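PDB 5Y7Q: fanconi-associated nuclease 1 homolog, which belongs to the Fanconi-associated nuclease 1 family, combines helical regions with a VRR-NUC domain, and is modelled with bound nucleic acid. Local coordinates for residues Q531-P534 and Y539-V542; Q560-R563 and P568-V571; N412-L417 and Q498-L503. All coordinates share one frame; numbering follows the deposited sequence.

Interaction 1. Residues Q531-P534 and Y539-V542; sequences QFWP and YRMV
Q531 and R540 face each other as an antiparallel hydrogen-bonded pair in a beta hairpin. The hairpin is made by strands 529-533 and 538-545 of the VRR-NUC region. Two backbone bonds join the pair. Q531 N donates to R540 O at 2.8 Å, and this bond is nearly straight at 172°. R540 N donates to Q531 O at 3.0 Å. Both side chains leave the same face of the sheet. They run side by side and point the same way. A bend at chi3 (65°) turns the end of R540, and its guanidinium lies nearly coplanar with the Q531 amide, the planes 29° apart. W533 also reaches R540. Its indole meets the arginine with an edge, CZ3 lying 3.9 Å from R540 CB.

Y539 takes the other face, where it forms a non-hydrogen-bonded pair with F532. Y539 CB lies 3.7 Å from F532 CD1. The Y539 backbone adds a CA-H...O contact, with CA 3.2 Å from Q531 O. Beyond the hairpin, F532 packs on L495, Q498 and C502 of helix 493-502.

The two faces thus differ in chemistry. One is polar, with an arginine beside an amide and an indole. The other is apolar, the F532 ring against Y539 CB. Direction and register come from the two backbone bonds between R540 and Q531.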
loop_
_atom_site.group_PDB
_atom_site.type_symbol
_atom_site.label_atom_id
_atom_site.label_comp_id
_atom_site.label_asym_id
_atom_site.label_seq_id
_atom_site.Cartn_x
_atom_site.Cartn_y
_atom_site.Cartn_z
ATOM N N GLN A 531 -23.526 -9.870 15.468
ATOM C CA GLN A 531 -24.877 -10.385 15.362
ATOM C C GLN A 531 -25.858 -9.383 15.953
ATOM O O GLN A 531 -25.566 -8.704 16.949
ATOM C CB GLN A 531 -25.041 -11.774 16.013
ATOM C CG GLN A 531 -24.094 -12.138 17.127
ATOM C CD GLN A 531 -24.622 -13.322 17.937
ATOM O OE1 GLN A 531 -25.595 -13.974 17.538
ATOM N NE2 GLN A 531 -23.998 -13.593 19.082
ATOM N N PHE A 532 -27.009 -9.283 15.297
ATOM C CA PHE A 532 -28.053 -8.343 15.634
ATOM C C PHE A 532 -29.320 -9.106 15.971
ATOM O O PHE A 532 -29.647 -10.126 15.346
ATOM C CB PHE A 532 -28.327 -7.370 14.482
ATOM C CG PHE A 532 -27.148 -6.500 14.120
ATOM C CD1 PHE A 532 -26.696 -5.518 14.990
ATOM C CD2 PHE A 532 -26.496 -6.661 12.900
ATOM C CE1 PHE A 532 -25.613 -4.722 14.652
ATOM C CE2 PHE A 532 -25.423 -5.871 12.562
ATOM C CZ PHE A 532 -24.977 -4.905 13.427
ATOM N N TRP A 533 -30.024 -8.592 16.967
ATOM C CA TRP A 533 -31.376 -9.018 17.296
ATOM C C TRP A 533 -32.210 -7.759 17.095
ATOM O O TRP A 533 -32.302 -6.911 18.005
ATOM C CB TRP A 533 -31.462 -9.555 18.721
ATOM C CG TRP A 533 -30.661 -10.827 19.032
ATOM C CD1 TRP A 533 -31.114 -12.121 18.964
ATOM C CD2 TRP A 533 -29.305 -10.907 19.517
ATOM N NE1 TRP A 533 -30.128 -12.995 19.364
ATOM C CE2 TRP A 533 -29.011 -12.281 19.717
ATOM C CE3 TRP A 533 -28.310 -9.957 19.791
ATOM C CZ2 TRP A 533 -27.759 -12.726 20.173
ATOM C CZ3 TRP A 533 -27.063 -10.405 20.248
ATOM C CH2 TRP A 533 -26.803 -11.775 20.434
ATOM N N PRO A 534 -32.730 -7.541 15.880
ATOM C CA PRO A 534 -33.451 -6.285 15.588
ATOM C C PRO A 534 -34.710 -6.090 16.392
ATOM O O PRO A 534 -35.185 -4.953 16.464
ATOM C CB PRO A 534 -33.769 -6.389 14.087
ATOM C CG PRO A 534 -33.511 -7.817 13.712
ATOM C CD PRO A 534 -32.436 -8.300 14.650
ATOM N N TYR A 539 -26.959 -5.978 19.979
ATOM C CA TYR A 539 -25.864 -6.497 19.177
ATOM C C TYR A 539 -24.859 -7.189 20.076
ATOM O O TYR A 539 -24.777 -6.924 21.277
ATOM C CB TYR A 539 -25.163 -5.396 18.362
ATOM C CG TYR A 539 -24.134 -4.602 19.132
ATOM C CD1 TYR A 539 -24.516 -3.654 20.065
ATOM C CD2 TYR A 539 -22.780 -4.789 18.917
ATOM C CE1 TYR A 539 -23.588 -2.925 20.769
ATOM C CE2 TYR A 539 -21.834 -4.050 19.624
ATOM C CZ TYR A 539 -22.247 -3.122 20.555
ATOM O OH TYR A 539 -21.324 -2.377 21.264
ATOM N N ARG A 540 -24.103 -8.099 19.469
ATOM C CA ARG A 540 -22.902 -8.635 20.090
ATOM C C ARG A 540 -21.883 -8.920 18.993
ATOM O O ARG A 540 -22.252 -9.440 17.944
ATOM C CB ARG A 540 -23.204 -9.907 20.874
ATOM C CG ARG A 540 -21.969 -10.573 21.371
ATOM C CD ARG A 540 -22.228 -11.784 22.258
ATOM N NE ARG A 540 -22.880 -12.872 21.540
ATOM C CZ ARG A 540 -22.863 -14.127 21.957
ATOM N NH1 ARG A 540 -22.212 -14.421 23.065
ATOM N NH2 ARG A 540 -23.483 -15.079 21.267
ATOM N N MET A 541 -20.617 -8.584 19.241
ATOM C CA MET A 541 -19.506 -8.907 18.351
ATOM C C MET A 541 -18.827 -10.176 18.818
ATOM O O MET A 541 -18.658 -10.393 20.024
ATOM C CB MET A 541 -18.462 -7.798 18.323
ATOM C CG MET A 541 -18.946 -6.554 17.674
ATOM S SD MET A 541 -17.900 -5.147 18.048
ATOM C CE MET A 541 -18.884 -3.961 17.174
ATOM N N VAL A 542 -18.403 -10.994 17.864
ATOM C CA VAL A 542 -17.802 -12.286 18.171
ATOM C C VAL A 542 -16.525 -12.451 17.358
ATOM O O VAL A 542 -16.571 -12.520 16.124
ATOM C CB VAL A 542 -18.778 -13.442 17.885
ATOM C CG1 VAL A 542 -18.151 -14.766 18.291
ATOM C CG2 VAL A 542 -20.160 -13.209 18.604
#

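Interaction 2. Residues Q560-R563 and P568-V571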
loop_
_atom_site.group_PDB
_atom_site.type_symbol
_atom_site.label_atom_id
_atom_site.label_comp_id
_atom_site.label_asym_id
_atom_site.label_seq_id
_atom_site.Cartn_x
_atom_site.Cartn_y
_atom_site.Cartn_z
ATOM N N GLN A 560 -10.070 -5.385 25.224
ATOM C CA GLN A 560 -9.905 -4.602 26.440
ATOM C C GLN A 560 -10.718 -3.320 26.356
ATOM O O GLN A 560 -11.452 -2.967 27.286
ATOM C CB GLN A 560 -8.421 -4.302 26.665
ATOM C CG GLN A 560 -8.103 -3.601 27.986
ATOM C CD GLN A 560 -6.660 -3.092 28.059
ATOM O OE1 GLN A 560 -5.797 -3.519 27.286
ATOM N NE2 GLN A 560 -6.399 -2.171 28.987
ATOM N N PHE A 561 -10.639 -2.638 25.220
ATOM C CA PHE A 561 -11.359 -1.384 25.058
ATOM C C PHE A 561 -12.861 -1.597 25.150
ATOM O O PHE A 561 -13.574 -0.835 25.815
ATOM C CB PHE A 561 -10.992 -0.749 23.723
ATOM C CG PHE A 561 -11.745 0.505 23.441
ATOM C CD1 PHE A 561 -11.320 1.711 23.971
ATOM C CD2 PHE A 561 -12.893 0.482 22.663
ATOM C CE1 PHE A 561 -12.015 2.887 23.715
ATOM C CE2 PHE A 561 -13.600 1.656 22.412
ATOM C CZ PHE A 561 -13.160 2.861 22.934
ATOM N N CYS A 562 -13.360 -2.635 24.481
ATOM C CA CYS A 562 -14.793 -2.908 24.480
ATOM C C CYS A 562 -15.298 -3.311 25.865
ATOM O O CYS A 562 -16.344 -2.827 26.315
ATOM C CB CYS A 562 -15.111 -3.994 23.456
ATOM S SG CYS A 562 -15.261 -3.411 21.755
ATOM N N ARG A 563 -14.583 -4.190 26.561
ATOM C CA ARG A 563 -15.089 -4.607 27.859
ATOM C C ARG A 563 -14.729 -3.630 28.966
ATOM O O ARG A 563 -15.073 -3.888 30.118
ATOM C CB ARG A 563 -14.614 -6.031 28.210
ATOM C CG ARG A 563 -13.197 -6.182 28.784
ATOM C CD ARG A 563 -12.861 -7.670 29.054
ATOM N NE ARG A 563 -12.581 -8.449 27.835
ATOM C CZ ARG A 563 -13.457 -9.234 27.193
ATOM N NH1 ARG A 563 -14.704 -9.374 27.636
ATOM N NH2 ARG A 563 -13.080 -9.891 26.099
ATOM N N PRO A 568 -20.818 -5.294 24.355
ATOM C CA PRO A 568 -21.045 -6.729 24.162
ATOM C C PRO A 568 -20.095 -7.384 23.165
ATOM O O PRO A 568 -20.410 -7.492 21.982
ATOM C CB PRO A 568 -22.493 -6.769 23.666
ATOM C CG PRO A 568 -22.655 -5.471 22.967
ATOM C CD PRO A 568 -21.906 -4.481 23.803
ATOM N N VAL A 569 -18.924 -7.809 23.619
ATOM C CA VAL A 569 -18.025 -8.652 22.844
ATOM C C VAL A 569 -17.958 -10.038 23.464
ATOM O O VAL A 569 -18.148 -10.222 24.673
ATOM C CB VAL A 569 -16.618 -8.049 22.795
ATOM C CG1 VAL A 569 -16.605 -6.795 21.960
ATOM C CG2 VAL A 569 -16.155 -7.765 24.227
ATOM N N ALA A 570 -17.667 -11.020 22.624
ATOM C CA ALA A 570 -17.407 -12.380 23.081
ATOM C C ALA A 570 -16.415 -13.022 22.123
ATOM O O ALA A 570 -16.334 -12.636 20.952
ATOM C CB ALA A 570 -18.689 -13.211 23.145
ATOM N N VAL A 571 -15.650 -13.991 22.626
ATOM C CA VAL A 571 -14.712 -14.756 21.804
ATOM C C VAL A 571 -15.214 -16.186 21.733
ATOM O O VAL A 571 -15.584 -16.773 22.755
ATOM C CB VAL A 571 -13.268 -14.704 22.343
ATOM C CG1 VAL A 571 -12.351 -15.547 21.472
ATOM C CG2 VAL A 571 -12.773 -13.285 22.347
#
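In the beta-alpha-beta unit formed by strand 538-545, helix 553-564 and strand 569-577, C562 and R563 of the helix pack on V569 of the last strand. The two strands are parallel neighbours in the mixed sheet, and the helix makes the crossover between them. V569 lies at the start of its strand and points its side chain at the helix. C562 points back at it, and their CA atoms are 6.8 Å apart.

CG1 of V569 meets C562 alone, 3.5 Å from C562 CB and 3.6 Å from C562 SG. CG2 touches both C562 CB and the R563 guanidinium. With chi1 at -69°, CG1 stands beside the backbone N of V569, and CG2 stands between that N and the carbonyl carbon. CG2 lies 4.0 Å from R563 NH1. R563 crosses the valine at about a right angle. Its chain bends at chi3 (75°), which brings the guanidinium back toward the strand.

Other parts of the domain close in on this spot. L559, earlier on the same helix, also touches V569. C562 also touches W511 of helix 505-517, and R563 also reaches I372 and D373.

The arginine offers V569 only van der Waals contact. Helix and strand therefore meet here through dispersion forces between side chains, without directional bonds between these two segments.

Interaction 3. Residues N412-L417 and Q498-L503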
loop_
_atom_site.group_PDB
_atom_site.type_symbol
_atom_site.label_atom_id
_atom_site.label_comp_id
_atom_site.label_asym_id
_atom_site.label_seq_id
_atom_site.Cartn_x
_atom_site.Cartn_y
_atom_site.Cartn_z
ATOM N N ASN A 412 -15.579 0.859 10.656
ATOM C CA ASN A 412 -14.849 1.831 9.848
ATOM C C ASN A 412 -15.762 2.456 8.811
ATOM O O ASN A 412 -15.729 3.673 8.610
ATOM C CB ASN A 412 -13.639 1.199 9.175
ATOM C CG ASN A 412 -12.575 0.818 10.161
ATOM O OD1 ASN A 412 -12.754 1.000 11.361
ATOM N ND2 ASN A 412 -11.478 0.255 9.675
ATOM N N SER A 413 -16.625 1.654 8.180
ATOM C CA SER A 413 -17.520 2.226 7.186
ATOM C C SER A 413 -18.406 3.291 7.803
ATOM O O SER A 413 -18.468 4.417 7.310
ATOM C CB SER A 413 -18.349 1.133 6.535
ATOM O OG SER A 413 -17.522 0.385 5.662
ATOM N N LEU A 414 -19.095 2.960 8.896
ATOM C CA LEU A 414 -19.944 3.948 9.550
ATOM C C LEU A 414 -19.167 5.223 9.850
ATOM O O LEU A 414 -19.691 6.336 9.695
ATOM C CB LEU A 414 -20.540 3.352 10.828
ATOM C CG LEU A 414 -21.513 2.204 10.577
ATOM C CD1 LEU A 414 -21.834 1.508 11.863
ATOM C CD2 LEU A 414 -22.763 2.732 9.944
ATOM N N PHE A 415 -17.900 5.084 10.247
ATOM C CA PHE A 415 -17.083 6.267 10.499
ATOM C C PHE A 415 -16.843 7.056 9.218
ATOM O O PHE A 415 -16.977 8.288 9.190
ATOM C CB PHE A 415 -15.754 5.864 11.111
ATOM C CG PHE A 415 -14.759 6.967 11.133
ATOM C CD1 PHE A 415 -14.921 8.043 11.996
ATOM C CD2 PHE A 415 -13.657 6.939 10.301
ATOM C CE1 PHE A 415 -13.992 9.076 12.033
ATOM C CE2 PHE A 415 -12.727 7.966 10.322
ATOM C CZ PHE A 415 -12.895 9.040 11.194
ATOM N N GLY A 416 -16.486 6.365 8.141
ATOM C CA GLY A 416 -16.172 7.065 6.918
ATOM C C GLY A 416 -17.387 7.705 6.294
ATOM O O GLY A 416 -17.275 8.739 5.623
ATOM N N LEU A 417 -18.559 7.107 6.507
ATOM C CA LEU A 417 -19.789 7.713 6.027
ATOM C C LEU A 417 -20.120 8.966 6.819
ATOM O O LEU A 417 -20.409 10.023 6.239
ATOM C CB LEU A 417 -20.926 6.700 6.094
ATOM C CG LEU A 417 -20.764 5.741 4.912
ATOM C CD1 LEU A 417 -21.664 4.523 5.099
ATOM C CD2 LEU A 417 -21.030 6.465 3.551
ATOM N N GLN A 498 -29.789 -2.478 9.918
ATOM C CA GLN A 498 -29.627 -3.156 11.202
ATOM C C GLN A 498 -28.528 -2.509 12.039
ATOM O O GLN A 498 -28.720 -2.260 13.233
ATOM C CB GLN A 498 -29.355 -4.642 10.983
ATOM C CG GLN A 498 -30.477 -5.310 10.214
ATOM C CD GLN A 498 -30.252 -6.785 9.987
ATOM O OE1 GLN A 498 -29.120 -7.257 9.990
ATOM N NE2 GLN A 498 -31.341 -7.527 9.796
ATOM N N ALA A 499 -27.386 -2.181 11.427
ATOM C CA ALA A 499 -26.343 -1.507 12.194
ATOM C C ALA A 499 -26.838 -0.171 12.747
ATOM O O ALA A 499 -26.608 0.147 13.919
ATOM C CB ALA A 499 -25.106 -1.316 11.330
ATOM N N LEU A 500 -27.582 0.587 11.941
ATOM C CA LEU A 500 -28.012 1.914 12.355
ATOM C C LEU A 500 -28.942 1.832 13.546
ATOM O O LEU A 500 -28.807 2.592 14.515
ATOM C CB LEU A 500 -28.702 2.627 11.202
ATOM C CG LEU A 500 -27.792 3.239 10.137
ATOM C CD1 LEU A 500 -28.592 4.255 9.335
ATOM C CD2 LEU A 500 -26.574 3.906 10.753
ATOM N N ASP A 501 -29.914 0.936 13.477
ATOM C CA ASP A 501 -30.933 0.923 14.505
ATOM C C ASP A 501 -30.541 0.103 15.733
ATOM O O ASP A 501 -31.089 0.348 16.815
ATOM C CB ASP A 501 -32.258 0.472 13.876
ATOM C CG ASP A 501 -32.815 1.526 12.873
ATOM O OD1 ASP A 501 -33.498 2.489 13.318
ATOM O OD2 ASP A 501 -32.554 1.405 11.646
ATOM N N CYS A 502 -29.594 -0.834 15.613
ATOM C CA CYS A 502 -29.161 -1.628 16.761
ATOM C C CYS A 502 -27.912 -1.116 17.472
ATOM O O CYS A 502 -27.644 -1.564 18.587
ATOM C CB CYS A 502 -28.898 -3.079 16.346
ATOM S SG CYS A 502 -30.348 -4.017 15.858
ATOM N N LEU A 503 -27.146 -0.191 16.895
ATOM C CA LEU A 503 -25.898 0.214 17.531
ATOM C C LEU A 503 -26.095 1.510 18.290
ATOM O O LEU A 503 -26.525 2.511 17.692
ATOM C CB LEU A 503 -24.783 0.381 16.504
ATOM C CG LEU A 503 -24.198 -0.899 15.887
ATOM C CD1 LEU A 503 -23.181 -0.583 14.806
ATOM C CD2 LEU A 503 -23.583 -1.773 16.958
#
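L414 carries the whole contact for helix 409-418. It touches A499 and L500 near the end of helix 493-502 and L503 just after it. All of these contacts are apolar. The L414 side chain sets off toward the other segment, and its branch spreads the two methyls to different partners. CD1 lies 3.9 Å from L503 CD1 and also faces the A499 methyl, with CB 4.4 Å away. CD2 turns to L500, 4.1 Å from L500 CD2. L500 starts off at an angle to L414, but its end comes nearer. The leucine pairs cross obliquely. The backbones stay apart, with 8.8 Å between the CA atoms of L414 and L500. F512 of helix 505-517 also packs on L414.

The contact joins two helices far apart in sequence, with 80 residues between the segments. Helix 493-502 lies in the VRR-NUC region and packs on the mixed sheet. Helix 409-418 follows the edge strand 402-405 of the same sheet.

Backbone bonds keep each helix in shape. G416 N bonds to N412 O at 2.8 Å, and C502 N bonds to Q498 O at 2.9 Å. A weak bond follows, L503 N to A499 O at 3.0 Å, and L503 is the first residue to leave helical backbone angles.

Polar bonds from other parts reach the end of helix 493-502. There R468 NE binds L500 O and R537 NE binds D501 O. These positive groups probably suit the partial negative charge of a helix C-terminus.

Along the chain the contacts come in series: interaction 3 closes first, then interaction 1, then interaction 2. Interactions 1 and 2 share the mixed sheet, where strands 538-545 and 569-577 are parallel neighbours. Their centres are 12 Å apart, and M541 O probably accepts a hydrogen bond from A570 N at 2.9 Å. Interactions 1 and 3 have centres 13 Å apart and touch directly, with Y539 CG 3.6 Å from L503 CD2. Interactions 2 and 3 do not touch; their centres are 18 Å apart. The hairpin thus shares strand 538-545 with the crossover unit and also packs on helix 493-502. The nearest atoms of all three lie about 11 to 12 Å from the bound nucleic acid.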